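Long-range contacts in laccase (Botrytis aclada, PDB 4X4K), which oxidises phenolic compounds such as hydroquinones at a set of copper ions, reduces molecular oxygen to water, and probably takes part in lignin degradation and detoxification: residues A[472-477]-A[510-515]; A[175-180]-A[208-213]; A[68-73]-A[98-103]. All blocks are in the same frame, centred on the assembly; numbering follows the deposited sequence.

Contact 1: residues A[472-477]-A[510-515]; sequences FFIVAQ and LAIAFK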
loop_
_atom_site.group_PDB
_atom_site.type_symbol
_atom_site.label_atom_id
_atom_site.label_comp_id
_atom_site.label_asym_id
_atom_site.label_seq_id
_atom_site.Cartn_x
_atom_site.Cartn_y
_atom_site.Cartn_z
ATOM N N PHE A 472 -3.207 -12.117 -4.919
ATOM C CA PHE A 472 -4.458 -12.754 -5.289
ATOM C C PHE A 472 -4.774 -12.640 -6.767
ATOM O O PHE A 472 -4.081 -11.952 -7.533
ATOM C CB PHE A 472 -5.615 -12.173 -4.516
ATOM C CG PHE A 472 -5.653 -10.680 -4.508
ATOM C CD1 PHE A 472 -5.864 -9.969 -5.674
ATOM C CD2 PHE A 472 -5.534 -9.980 -3.310
ATOM C CE1 PHE A 472 -5.923 -8.586 -5.647
ATOM C CE2 PHE A 472 -5.572 -8.589 -3.284
ATOM C CZ PHE A 472 -5.786 -7.895 -4.451
ATOM N N PHE A 473 -5.855 -13.302 -7.153
ATOM C CA PHE A 473 -6.235 -13.351 -8.537
ATOM C C PHE A 473 -7.526 -12.620 -8.651
ATOM O O PHE A 473 -8.495 -12.914 -7.920
ATOM C CB PHE A 473 -6.431 -14.801 -8.980
ATOM C CG PHE A 473 -5.170 -15.595 -8.990
ATOM C CD1 PHE A 473 -4.477 -15.837 -7.817
ATOM C CD2 PHE A 473 -4.677 -16.105 -10.168
ATOM C CE1 PHE A 473 -3.291 -16.555 -7.818
ATOM C CE2 PHE A 473 -3.506 -16.845 -10.183
ATOM C CZ PHE A 473 -2.814 -17.071 -9.004
ATOM N N ILE A 474 -7.549 -11.658 -9.556
ATOM C CA ILE A 474 -8.764 -10.912 -9.763
ATOM C C ILE A 474 -9.643 -11.720 -10.710
ATOM O O ILE A 474 -9.589 -11.549 -11.935
ATOM C CB ILE A 474 -8.494 -9.486 -10.255
ATOM C CG1 ILE A 474 -7.568 -8.773 -9.258
ATOM C CG2 ILE A 474 -9.803 -8.727 -10.397
ATOM C CD1 ILE A 474 -7.115 -7.407 -9.716
ATOM N N VAL A 475 -10.414 -12.638 -10.129
ATOM C CA VAL A 475 -11.305 -13.495 -10.917
ATOM C C VAL A 475 -12.572 -12.742 -11.309
ATOM O O VAL A 475 -13.250 -13.133 -12.266
ATOM C CB VAL A 475 -11.615 -14.860 -10.251
ATOM C CG1 VAL A 475 -10.320 -15.540 -9.819
ATOM C CG2 VAL A 475 -12.594 -14.725 -9.092
ATOM N N ALA A 476 -12.861 -11.660 -10.581
ATOM C CA ALA A 476 -13.928 -10.713 -10.929
ATOM C C ALA A 476 -13.738 -9.394 -10.202
ATOM O O ALA A 476 -13.449 -9.376 -9.004
ATOM C CB ALA A 476 -15.307 -11.273 -10.615
ATOM N N GLN A 477 -13.900 -8.306 -10.959
ATOM C CA GLN A 477 -13.942 -6.941 -10.445
ATOM C C GLN A 477 -15.119 -6.283 -11.150
ATOM O O GLN A 477 -14.987 -5.793 -12.263
ATOM C CB GLN A 477 -12.638 -6.221 -10.771
ATOM C CG GLN A 477 -12.542 -4.812 -10.206
ATOM C CD GLN A 477 -11.138 -4.262 -10.316
ATOM O OE1 GLN A 477 -10.582 -4.124 -11.414
ATOM N NE2 GLN A 477 -10.554 -3.940 -9.177
ATOM N N LEU A 510 -15.687 -7.351 -5.544
ATOM C CA LEU A 510 -14.367 -7.786 -5.951
ATOM C C LEU A 510 -14.322 -9.204 -5.490
ATOM O O LEU A 510 -14.616 -9.492 -4.310
ATOM C CB LEU A 510 -13.279 -6.989 -5.247
ATOM C CG LEU A 510 -11.834 -7.465 -5.457
ATOM C CD1 LEU A 510 -11.409 -7.328 -6.931
ATOM C CD2 LEU A 510 -10.881 -6.728 -4.515
ATOM N N ALA A 511 -13.957 -10.074 -6.433
ATOM C CA ALA A 511 -13.736 -11.491 -6.190
ATOM C C ALA A 511 -12.276 -11.820 -6.428
ATOM O O ALA A 511 -11.777 -11.801 -7.573
ATOM C CB ALA A 511 -14.618 -12.334 -7.096
ATOM N N ILE A 512 -11.588 -12.134 -5.338
ATOM C CA ILE A 512 -10.176 -12.410 -5.424
ATOM C C ILE A 512 -9.885 -13.808 -4.908
ATOM O O ILE A 512 -10.305 -14.179 -3.826
ATOM C CB ILE A 512 -9.347 -11.358 -4.664
ATOM C CG1 ILE A 512 -9.910 -11.133 -3.249
ATOM C CG2 ILE A 512 -9.281 -10.076 -5.476
ATOM C CD1 ILE A 512 -9.019 -10.339 -2.311
ATOM N N ALA A 513 -9.144 -14.566 -5.690
ATOM C CA ALA A 513 -8.755 -15.918 -5.326
ATOM C C ALA A 513 -7.305 -15.965 -4.845
ATOM O O ALA A 513 -6.435 -15.283 -5.385
ATOM C CB ALA A 513 -8.929 -16.843 -6.534
ATOM N N PHE A 514 -7.048 -16.774 -3.829
ATOM C CA PHE A 514 -5.672 -17.115 -3.486
ATOM C C PHE A 514 -5.555 -18.562 -3.071
ATOM O O PHE A 514 -6.552 -19.203 -2.683
ATOM C CB PHE A 514 -5.101 -16.204 -2.402
ATOM C CG PHE A 514 -5.993 -16.033 -1.203
ATOM C CD1 PHE A 514 -7.093 -15.184 -1.247
ATOM C CD2 PHE A 514 -5.703 -16.680 -0.008
ATOM C CE1 PHE A 514 -7.899 -15.011 -0.151
ATOM C CE2 PHE A 514 -6.499 -16.493 1.104
ATOM C CZ PHE A 514 -7.605 -15.673 1.023
ATOM N N LYS A 515 -4.329 -19.068 -3.147
ATOM C CA LYS A 515 -4.037 -20.429 -2.745
ATOM C C LYS A 515 -3.741 -20.486 -1.241
ATOM O O LYS A 515 -3.185 -19.541 -0.668
ATOM C CB LYS A 515 -2.880 -21.001 -3.581
ATOM C CG LYS A 515 -2.850 -22.532 -3.609
ATOM C CD LYS A 515 -1.724 -23.118 -4.469
ATOM C CE LYS A 515 -1.942 -24.628 -4.664
ATOM N NZ LYS A 515 -0.734 -25.419 -5.057
#
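Phe473 and Ala513 form a hydrogen-bonded pair in the antiparallel ladder between segments 472-477 and 510-515: Phe473 N reaches Ala513 O at 2.7 Å, and Ala513 N returns a bond to Phe473 O. The short strands 472-474 and 510-515 run at 145° to each other, and the first is broken where the chain turns a corner at Val475. After the non-hydrogen-bonded pair Ile474-Ile512 the register slips by one. Val475 and Ala476 both face Ala511, a classic beta bulge. Ala511 O accepts from Ala476 N at 3.2 Å and, weakly, from Val475 N; Ala511 N bonds to Ala476 O and regular pairing resumes.

Ile512 packs over one face of the Phe472 ring. With CG1 of Ile512 between its backbone N and carbonyl carbon (chi1 49°), both ends of the forked side chain reach this ring: CG2 makes a CH-pi contact 3.8 Å from the Phe472 centroid, and CD1 lies 3.6 Å from Phe472 CD2. Leu510 CD1 meets Ile474 CG2. On the other side of the sheet, with Phe473, Ala511 and Ala513, Val475 straddles the two alanines, CG2 against Ala511 CB (3.7 Å) and CG1 against Ala513 CB (3.8 Å), while the Phe473 ring turns its edge to Ala513 O.

Buried backbone amides are thus paired across a bulged ladder between largely apolar layers. The Phe472 side chain lies about 6 Å from that of His466, a likely type 2 copper ligand, so this packing extends close to the copper cluster.

Contact 2: residues A[175-180]-A[208-213]; sequences YGDGLF and ESVFEI. With NAG (2-acetamido-2-deoxy-beta-D-glucopyranose), chain B; NAG (2-acetamido-2-deoxy-beta-D-glucopyranose), chain C; BMA (beta-D-mannopyranose), chain D.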
loop_
_atom_site.group_PDB
_atom_site.type_symbol
_atom_site.label_atom_id
_atom_site.label_comp_id
_atom_site.label_asym_id
_atom_site.label_seq_id
_atom_site.Cartn_x
_atom_site.Cartn_y
_atom_site.Cartn_z
ATOM N N TYR A 175 1.579 6.151 8.560
ATOM C CA TYR A 175 2.119 6.361 7.198
ATOM C C TYR A 175 1.631 7.651 6.554
ATOM O O TYR A 175 2.294 8.184 5.656
ATOM C CB TYR A 175 1.964 5.145 6.273
ATOM C CG TYR A 175 0.692 5.023 5.472
ATOM C CD1 TYR A 175 0.544 5.717 4.293
ATOM C CD2 TYR A 175 -0.346 4.151 5.869
ATOM C CE1 TYR A 175 -0.591 5.601 3.535
ATOM C CE2 TYR A 175 -1.507 4.017 5.104
ATOM C CZ TYR A 175 -1.620 4.761 3.933
ATOM O OH TYR A 175 -2.742 4.700 3.128
ATOM N N GLY A 176 0.491 8.157 7.036
ATOM C CA GLY A 176 -0.050 9.438 6.578
ATOM C C GLY A 176 0.757 10.649 6.981
ATOM O O GLY A 176 0.617 11.705 6.386
ATOM N N ASP A 177 1.622 10.487 7.983
ATOM C CA ASP A 177 2.545 11.542 8.398
ATOM C C ASP A 177 3.951 11.344 7.833
ATOM O O ASP A 177 4.924 11.908 8.333
ATOM C CB ASP A 177 2.573 11.648 9.914
ATOM C CG ASP A 177 1.348 12.371 10.464
ATOM O OD1 ASP A 177 0.642 13.020 9.663
ATOM O OD2 ASP A 177 1.091 12.300 11.685
ATOM N N GLY A 178 4.048 10.530 6.793
ATOM C CA GLY A 178 5.298 10.328 6.090
ATOM C C GLY A 178 6.043 9.044 6.365
ATOM O O GLY A 178 7.123 8.832 5.808
ATOM N N LEU A 179 5.474 8.178 7.207
ATOM C CA LEU A 179 6.171 6.961 7.640
ATOM C C LEU A 179 6.098 5.812 6.609
ATOM O O LEU A 179 5.471 4.779 6.864
ATOM C CB LEU A 179 5.635 6.517 9.011
ATOM C CG LEU A 179 6.508 5.581 9.837
ATOM C CD1 LEU A 179 7.929 6.104 9.915
ATOM C CD2 LEU A 179 5.989 5.364 11.253
ATOM N N PHE A 180 6.759 6.004 5.461
ATOM C CA PHE A 180 6.837 5.002 4.376
ATOM C C PHE A 180 8.121 5.251 3.626
ATOM O O PHE A 180 8.674 6.323 3.733
ATOM C CB PHE A 180 5.662 5.123 3.387
ATOM C CG PHE A 180 5.616 6.435 2.654
ATOM C CD1 PHE A 180 4.996 7.547 3.225
ATOM C CD2 PHE A 180 6.232 6.579 1.404
ATOM C CE1 PHE A 180 4.979 8.768 2.555
ATOM C CE2 PHE A 180 6.233 7.803 0.738
ATOM C CZ PHE A 180 5.596 8.897 1.320
ATOM N N GLU A 208 -0.614 19.353 8.484
ATOM C CA GLU A 208 -0.563 19.072 9.906
ATOM C C GLU A 208 -0.675 17.547 10.043
ATOM O O GLU A 208 -0.946 16.851 9.064
ATOM C CB GLU A 208 -1.729 19.767 10.631
ATOM C CG GLU A 208 -3.117 19.326 10.144
ATOM C CD GLU A 208 -3.490 19.922 8.791
ATOM O OE1 GLU A 208 -3.214 21.118 8.589
ATOM O OE2 GLU A 208 -4.059 19.218 7.920
ATOM N N SER A 209 -0.492 17.040 11.256
ATOM C CA SER A 209 -0.512 15.606 11.522
ATOM C C SER A 209 -1.867 15.007 11.208
ATOM O O SER A 209 -2.898 15.560 11.540
ATOM C CB SER A 209 -0.155 15.317 12.975
ATOM O OG SER A 209 -0.108 13.912 13.248
ATOM N N VAL A 210 -1.846 13.861 10.544
ATOM C CA VAL A 210 -3.039 13.102 10.295
ATOM C C VAL A 210 -3.768 12.902 11.651
ATOM O O VAL A 210 -4.998 12.814 11.723
ATOM C CB VAL A 210 -2.646 11.760 9.633
ATOM C CG1 VAL A 210 -2.001 10.823 10.641
ATOM C CG2 VAL A 210 -3.845 11.101 9.004
ATOM N N PHE A 211 -3.009 12.864 12.729
ATOM C CA PHE A 211 -3.586 12.583 14.040
ATOM C C PHE A 211 -4.377 13.753 14.605
ATOM O O PHE A 211 -5.239 13.536 15.457
ATOM C CB PHE A 211 -2.514 12.096 15.027
ATOM C CG PHE A 211 -1.947 10.755 14.660
ATOM C CD1 PHE A 211 -2.660 9.583 14.937
ATOM C CD2 PHE A 211 -0.701 10.652 14.008
ATOM C CE1 PHE A 211 -2.123 8.335 14.592
ATOM C CE2 PHE A 211 -0.173 9.417 13.657
ATOM C CZ PHE A 211 -0.883 8.256 13.952
ATOM N N GLU A 212 -4.091 14.971 14.113
ATOM C CA GLU A 212 -4.861 16.179 14.467
ATOM C C GLU A 212 -6.263 16.101 13.876
ATOM O O GLU A 212 -7.225 16.541 14.487
ATOM C CB GLU A 212 -4.156 17.442 13.968
ATOM C CG GLU A 212 -4.234 18.646 14.904
ATOM C CD GLU A 212 -2.980 19.525 14.845
ATOM O OE1 GLU A 212 -1.858 18.963 14.915
ATOM O OE2 GLU A 212 -3.107 20.772 14.737
ATOM N N ILE A 213 -6.386 15.516 12.693
ATOM C CA ILE A 213 -7.644 15.571 11.991
ATOM C C ILE A 213 -8.452 14.285 12.063
ATOM O O ILE A 213 -9.565 14.226 11.561
ATOM C CB ILE A 213 -7.460 16.066 10.546
ATOM C CG1 ILE A 213 -6.427 15.242 9.796
ATOM C CG2 ILE A 213 -7.011 17.519 10.579
ATOM C CD1 ILE A 213 -5.855 15.959 8.589
HETATM C C1 NAG B . -2.992 13.121 19.054
HETATM C C2 NAG B . -3.159 14.562 18.572
HETATM C C3 NAG B . -4.191 15.285 19.407
HETATM C C4 NAG B . -5.479 14.462 19.487
HETATM C C5 NAG B . -5.151 13.047 19.987
HETATM C C6 NAG B . -6.368 12.149 20.110
HETATM C C7 NAG B . -1.212 15.696 17.670
HETATM C C8 NAG B . 0.007 16.527 17.983
HETATM N N2 NAG B . -1.949 15.341 18.704
HETATM O O3 NAG B . -4.425 16.521 18.773
HETATM O O4 NAG B . -6.426 15.116 20.297
HETATM O O5 NAG B . -4.247 12.466 19.057
HETATM O O6 NAG B . -6.929 12.059 18.829
HETATM O O7 NAG B . -1.497 15.382 16.519
HETATM C C1 NAG C . 0.144 8.909 18.299
HETATM C C2 NAG C . -1.104 8.927 19.158
HETATM C C3 NAG C . -2.007 10.094 18.780
HETATM C C4 NAG C . -1.288 11.426 18.945
HETATM C C5 NAG C . 0.109 11.329 18.299
HETATM C C6 NAG C . 1.030 12.478 18.683
HETATM C C7 NAG C . -1.534 6.649 19.816
HETATM C C8 NAG C . -2.412 5.451 19.617
HETATM N N2 NAG C . -1.843 7.682 19.062
HETATM O O3 NAG C . -3.197 10.087 19.541
HETATM O O4 NAG C . -2.039 12.416 18.244
HETATM O O5 NAG C . 0.815 10.124 18.557
HETATM O O6 NAG C . 1.676 12.796 17.471
HETATM O O7 NAG C . -0.583 6.678 20.625
HETATM C C1 BMA D . -7.438 15.695 19.454
HETATM C C2 BMA D . -8.676 15.912 20.325
HETATM C C3 BMA D . -9.781 16.671 19.575
HETATM C C4 BMA D . -9.274 17.879 18.776
HETATM C C5 BMA D . -8.018 17.501 17.950
HETATM C C6 BMA D . -7.471 18.624 17.042
HETATM O O2 BMA D . -8.290 16.590 21.523
HETATM O O3 BMA D . -10.874 17.027 20.440
HETATM O O4 BMA D . -10.350 18.271 17.909
HETATM O O5 BMA D . -7.003 16.899 18.788
HETATM O O6 BMA D . -6.924 19.785 17.688
HETATM O O HOH W 1 -0.349 14.464 7.765
#
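Glu208 meets Asp177 through water: its carbonyl O and Asp177 OD1 are hydrogen-bonded to the same molecule, the latter at 2.6 Å. At Ser209 the contact becomes direct. With OG anti to the backbone N (chi1 -177°), the hydroxyl donates a short bond of 2.5 Å to Asp177 OD2, on the syn side but 21° out of the carboxylate plane. Ser209 is the N-cap of helix 210-217; OG also appears to accept from Phe211 N, although the position of that nitrogen is less certain. Val210 N, at the first turn, points straight at the syn lone pair of Asp177 OD1 (2.8 Å, 175°).

A carboxylate from the loop between strands 163-169 and 180-186, in the first multicopper oxidase region, therefore closes the start of a helix in the second, where the helix end would be expected to favour its negative charge. Arg86 forms a salt bridge to the same OD1. Val210 CG1 packs 3.6 Å from each carboxylate oxygen of Asp177 and over one face of the Phe211 ring. Phe211 presents its CD2 edge to Asp177 OD2 at 3.4 Å, and an N-acetylglucosamine of chain C lies over the opposite face. At Glu212 the backbone O approaches C6 of the mannose of chain D, and Ile213 packs on Trp530.

Contact 3: residues A[68-73]-A[98-103]; sequences REYWLS and PAIIAD. With MAN (alpha-D-mannopyranose), chain E; NAG (2-acetamido-2-deoxy-beta-D-glucopyranose), chain I.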
loop_
_atom_site.group_PDB
_atom_site.type_symbol
_atom_site.label_atom_id
_atom_site.label_comp_id
_atom_site.label_asym_id
_atom_site.label_seq_id
_atom_site.Cartn_x
_atom_site.Cartn_y
_atom_site.Cartn_z
ATOM N N ARG A 68 21.083 -8.902 3.817
ATOM C CA ARG A 68 21.164 -7.470 3.732
ATOM C C ARG A 68 20.516 -6.832 4.940
ATOM O O ARG A 68 19.335 -7.100 5.241
ATOM C CB ARG A 68 20.533 -6.981 2.437
ATOM C CG ARG A 68 21.368 -7.358 1.227
ATOM C CD ARG A 68 21.000 -6.494 0.065
ATOM N NE ARG A 68 21.298 -7.151 -1.188
ATOM C CZ ARG A 68 22.334 -6.859 -1.976
ATOM N NH1 ARG A 68 23.205 -5.918 -1.620
ATOM N NH2 ARG A 68 22.489 -7.524 -3.124
ATOM N N GLU A 69 21.300 -5.964 5.584
ATOM C CA GLU A 69 21.013 -5.431 6.891
ATOM C C GLU A 69 20.785 -3.922 6.841
ATOM O O GLU A 69 21.530 -3.193 6.177
ATOM C CB GLU A 69 22.156 -5.792 7.854
ATOM C CG GLU A 69 21.859 -5.566 9.338
ATOM C CD GLU A 69 22.797 -6.329 10.291
ATOM O OE1 GLU A 69 23.912 -6.733 9.866
ATOM O OE2 GLU A 69 22.410 -6.524 11.477
ATOM N N TYR A 70 19.756 -3.466 7.567
ATOM C CA TYR A 70 19.349 -2.078 7.588
ATOM C C TYR A 70 18.954 -1.754 9.021
ATOM O O TYR A 70 18.385 -2.599 9.711
ATOM C CB TYR A 70 18.140 -1.843 6.660
ATOM C CG TYR A 70 18.423 -1.801 5.162
ATOM C CD1 TYR A 70 18.723 -0.598 4.528
ATOM C CD2 TYR A 70 18.340 -2.956 4.372
ATOM C CE1 TYR A 70 18.958 -0.540 3.163
ATOM C CE2 TYR A 70 18.584 -2.909 3.007
ATOM C CZ TYR A 70 18.892 -1.696 2.397
ATOM O OH TYR A 70 19.138 -1.622 1.025
ATOM N N TRP A 71 19.289 -0.544 9.476
ATOM C CA TRP A 71 18.772 -0.007 10.718
ATOM C C TRP A 71 17.892 1.133 10.295
ATOM O O TRP A 71 18.287 1.917 9.437
ATOM C CB TRP A 71 19.894 0.514 11.634
ATOM C CG TRP A 71 20.681 -0.590 12.288
ATOM C CD1 TRP A 71 20.555 -1.067 13.591
ATOM C CD2 TRP A 71 21.688 -1.375 11.667
ATOM N NE1 TRP A 71 21.444 -2.106 13.797
ATOM C CE2 TRP A 71 22.149 -2.315 12.635
ATOM C CE3 TRP A 71 22.258 -1.379 10.380
ATOM C CZ2 TRP A 71 23.148 -3.243 12.353
ATOM C CZ3 TRP A 71 23.259 -2.300 10.097
ATOM C CH2 TRP A 71 23.697 -3.219 11.084
ATOM N N LEU A 72 16.683 1.191 10.846
ATOM C CA LEU A 72 15.769 2.282 10.575
ATOM C C LEU A 72 15.315 2.842 11.896
ATOM O O LEU A 72 15.058 2.115 12.863
ATOM C CB LEU A 72 14.547 1.825 9.773
ATOM C CG LEU A 72 14.769 1.226 8.373
ATOM C CD1 LEU A 72 13.420 0.787 7.801
ATOM C CD2 LEU A 72 15.487 2.205 7.439
ATOM N N SER A 73 15.230 4.159 11.932
ATOM C CA SER A 73 14.779 4.816 13.116
ATOM C C SER A 73 13.459 5.463 12.789
ATOM O O SER A 73 13.371 6.260 11.855
ATOM C CB SER A 73 15.793 5.857 13.544
ATOM O OG SER A 73 15.389 6.410 14.759
ATOM N N PRO A 98 14.217 5.963 3.705
ATOM C CA PRO A 98 15.350 5.485 2.921
ATOM C C PRO A 98 14.973 4.282 2.069
ATOM O O PRO A 98 14.145 3.443 2.473
ATOM C CB PRO A 98 16.388 5.065 3.983
ATOM C CG PRO A 98 15.937 5.662 5.270
ATOM C CD PRO A 98 14.449 5.812 5.156
ATOM N N ALA A 99 15.587 4.209 0.889
ATOM C CA ALA A 99 15.377 3.088 -0.005
ATOM C C ALA A 99 15.914 1.808 0.608
ATOM O O ALA A 99 17.070 1.741 1.018
ATOM C CB ALA A 99 16.047 3.348 -1.327
ATOM N N ILE A 100 15.063 0.792 0.675
ATOM C CA ILE A 100 15.536 -0.551 0.917
ATOM C C ILE A 100 15.605 -1.230 -0.439
ATOM O O ILE A 100 14.595 -1.454 -1.103
ATOM C CB ILE A 100 14.647 -1.315 1.895
ATOM C CG1 ILE A 100 14.695 -0.630 3.249
ATOM C CG2 ILE A 100 15.110 -2.761 2.004
ATOM C CD1 ILE A 100 13.929 -1.342 4.334
ATOM N N ILE A 101 16.825 -1.507 -0.875
ATOM C CA ILE A 101 17.024 -2.099 -2.173
ATOM C C ILE A 101 17.715 -3.450 -1.962
ATOM O O ILE A 101 18.695 -3.552 -1.219
ATOM C CB ILE A 101 17.779 -1.127 -3.117
ATOM C CG1 ILE A 101 16.900 0.106 -3.375
ATOM C CG2 ILE A 101 18.162 -1.796 -4.451
ATOM C CD1 ILE A 101 17.594 1.270 -4.062
ATOM N N ALA A 102 17.172 -4.496 -2.580
ATOM C CA ALA A 102 17.772 -5.799 -2.460
ATOM C C ALA A 102 17.604 -6.559 -3.741
ATOM O O ALA A 102 17.014 -6.064 -4.691
ATOM C CB ALA A 102 17.166 -6.565 -1.283
ATOM N N ASP A 103 18.139 -7.766 -3.780
ATOM C CA ASP A 103 17.882 -8.646 -4.909
ATOM C C ASP A 103 16.912 -9.755 -4.537
ATOM O O ASP A 103 16.843 -10.235 -3.401
ATOM C CB ASP A 103 19.182 -9.233 -5.500
ATOM C CG ASP A 103 20.101 -8.156 -6.101
ATOM O OD1 ASP A 103 19.663 -7.429 -7.013
ATOM O OD2 ASP A 103 21.266 -8.046 -5.675
HETATM C C1 MAN E . 25.648 -1.506 3.866
HETATM C C2 MAN E . 25.763 -2.076 5.285
HETATM C C3 MAN E . 25.437 -3.562 5.130
HETATM C C4 MAN E . 24.110 -3.788 4.353
HETATM C C5 MAN E . 23.865 -2.769 3.199
HETATM C C6 MAN E . 22.422 -2.729 2.693
HETATM O O2 MAN E . 24.866 -1.461 6.197
HETATM O O3 MAN E . 25.447 -4.165 6.409
HETATM O O4 MAN E . 24.047 -5.119 3.858
HETATM O O5 MAN E . 24.272 -1.439 3.529
HETATM O O6 MAN E . 22.274 -1.745 1.688
HETATM C C1 NAG I . 18.753 5.516 10.291
HETATM C C2 NAG I . 20.070 4.986 9.776
HETATM C C3 NAG I . 20.715 4.126 10.853
HETATM C C4 NAG I . 20.785 4.867 12.190
HETATM C C5 NAG I . 19.404 5.299 12.612
HETATM C C6 NAG I . 19.486 6.048 13.952
HETATM C C7 NAG I . 19.914 4.697 7.371
HETATM C C8 NAG I . 19.597 3.742 6.257
HETATM N N2 NAG I . 19.826 4.198 8.595
HETATM O O3 NAG I . 22.008 3.770 10.418
HETATM O O4 NAG I . 21.273 4.015 13.193
HETATM O O5 NAG I . 18.865 6.111 11.586
HETATM O O6 NAG I . 20.216 7.248 13.759
HETATM O O7 NAG I . 20.214 5.871 7.145
#
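Tyr70 reaches across from strand 68-73 to Ile101, its hydroxyl donating to Ile101 O at 3.0 Å. The approach is bent, with a C=O...donor angle of 121°, and the donor lies somewhat tilted from the carbonyl plane. Two conformers of Tyr70 were modelled; the one described has CG anti to the carbonyl carbon (chi1 -76°), which carries the ring across to the other strand. Ile100 packs over one face of this ring, CG1 above the centre and CG2 off-centre in a CH-pi contact, 3.6 Å from Tyr70 CE2. The opposite face is taken by C6 of a mannose, whose O6 makes a weak hydrogen bond to Tyr70 OH. The phenol is thus sandwiched between sugar and isoleucine, while its oxygen is engaged at the rim.

Arg68 runs out extended from CG to NE past Ala102, with CD 4.1 Å from Ala102 CB. Its NH2 makes a salt bridge to Asp103 OD2 at 2.9 Å. The guanidinium and carboxylate planes stand 72° apart, so the two groups meet through one nitrogen and one oxygen instead of side by side. Arg68 NE has a further acidic partner in Asp106, and Asp103 OD1 is held by Asn186. At the far end Leu72 splits its branches: CD2 slides past Pro98 CG and CD1 meets Ile100 CD1, each at 4.1 Å.

The two strands run nearly antiparallel, their short axes approaching to 8.8 Å, but belong to different sheets, facing each other as in the beta sandwich of a cupredoxin domain. Strand 67-79 lies between 86-91 and 107-114; strand 100-103 is at a sheet edge beside 180-186. Leu108 and Tyr167, from strands 107-114 and 163-169, extend the packing around Ile100.

In the fold
Along the chain contact 3 closes first, then contact 2, then contact 1, in series. Contacts 2 and 3 are neighbours, their centres 22 Å apart and their nearest atoms about 6 Å apart; strand 180-186, which follows the loop of contact 2, lies beside strand 100-103 of contact 3. Contact 1 lies 31 Å, centre to centre, from each of them, in the last multicopper oxidase region and across the chain's centre from contact 2. Contact 3 joins the two facing sheets of the first cupredoxin-like domain, and contact 1 pairs strands within one sheet. The likely copper ligands come from the first and last regions; contact 2 ties the second region to the first.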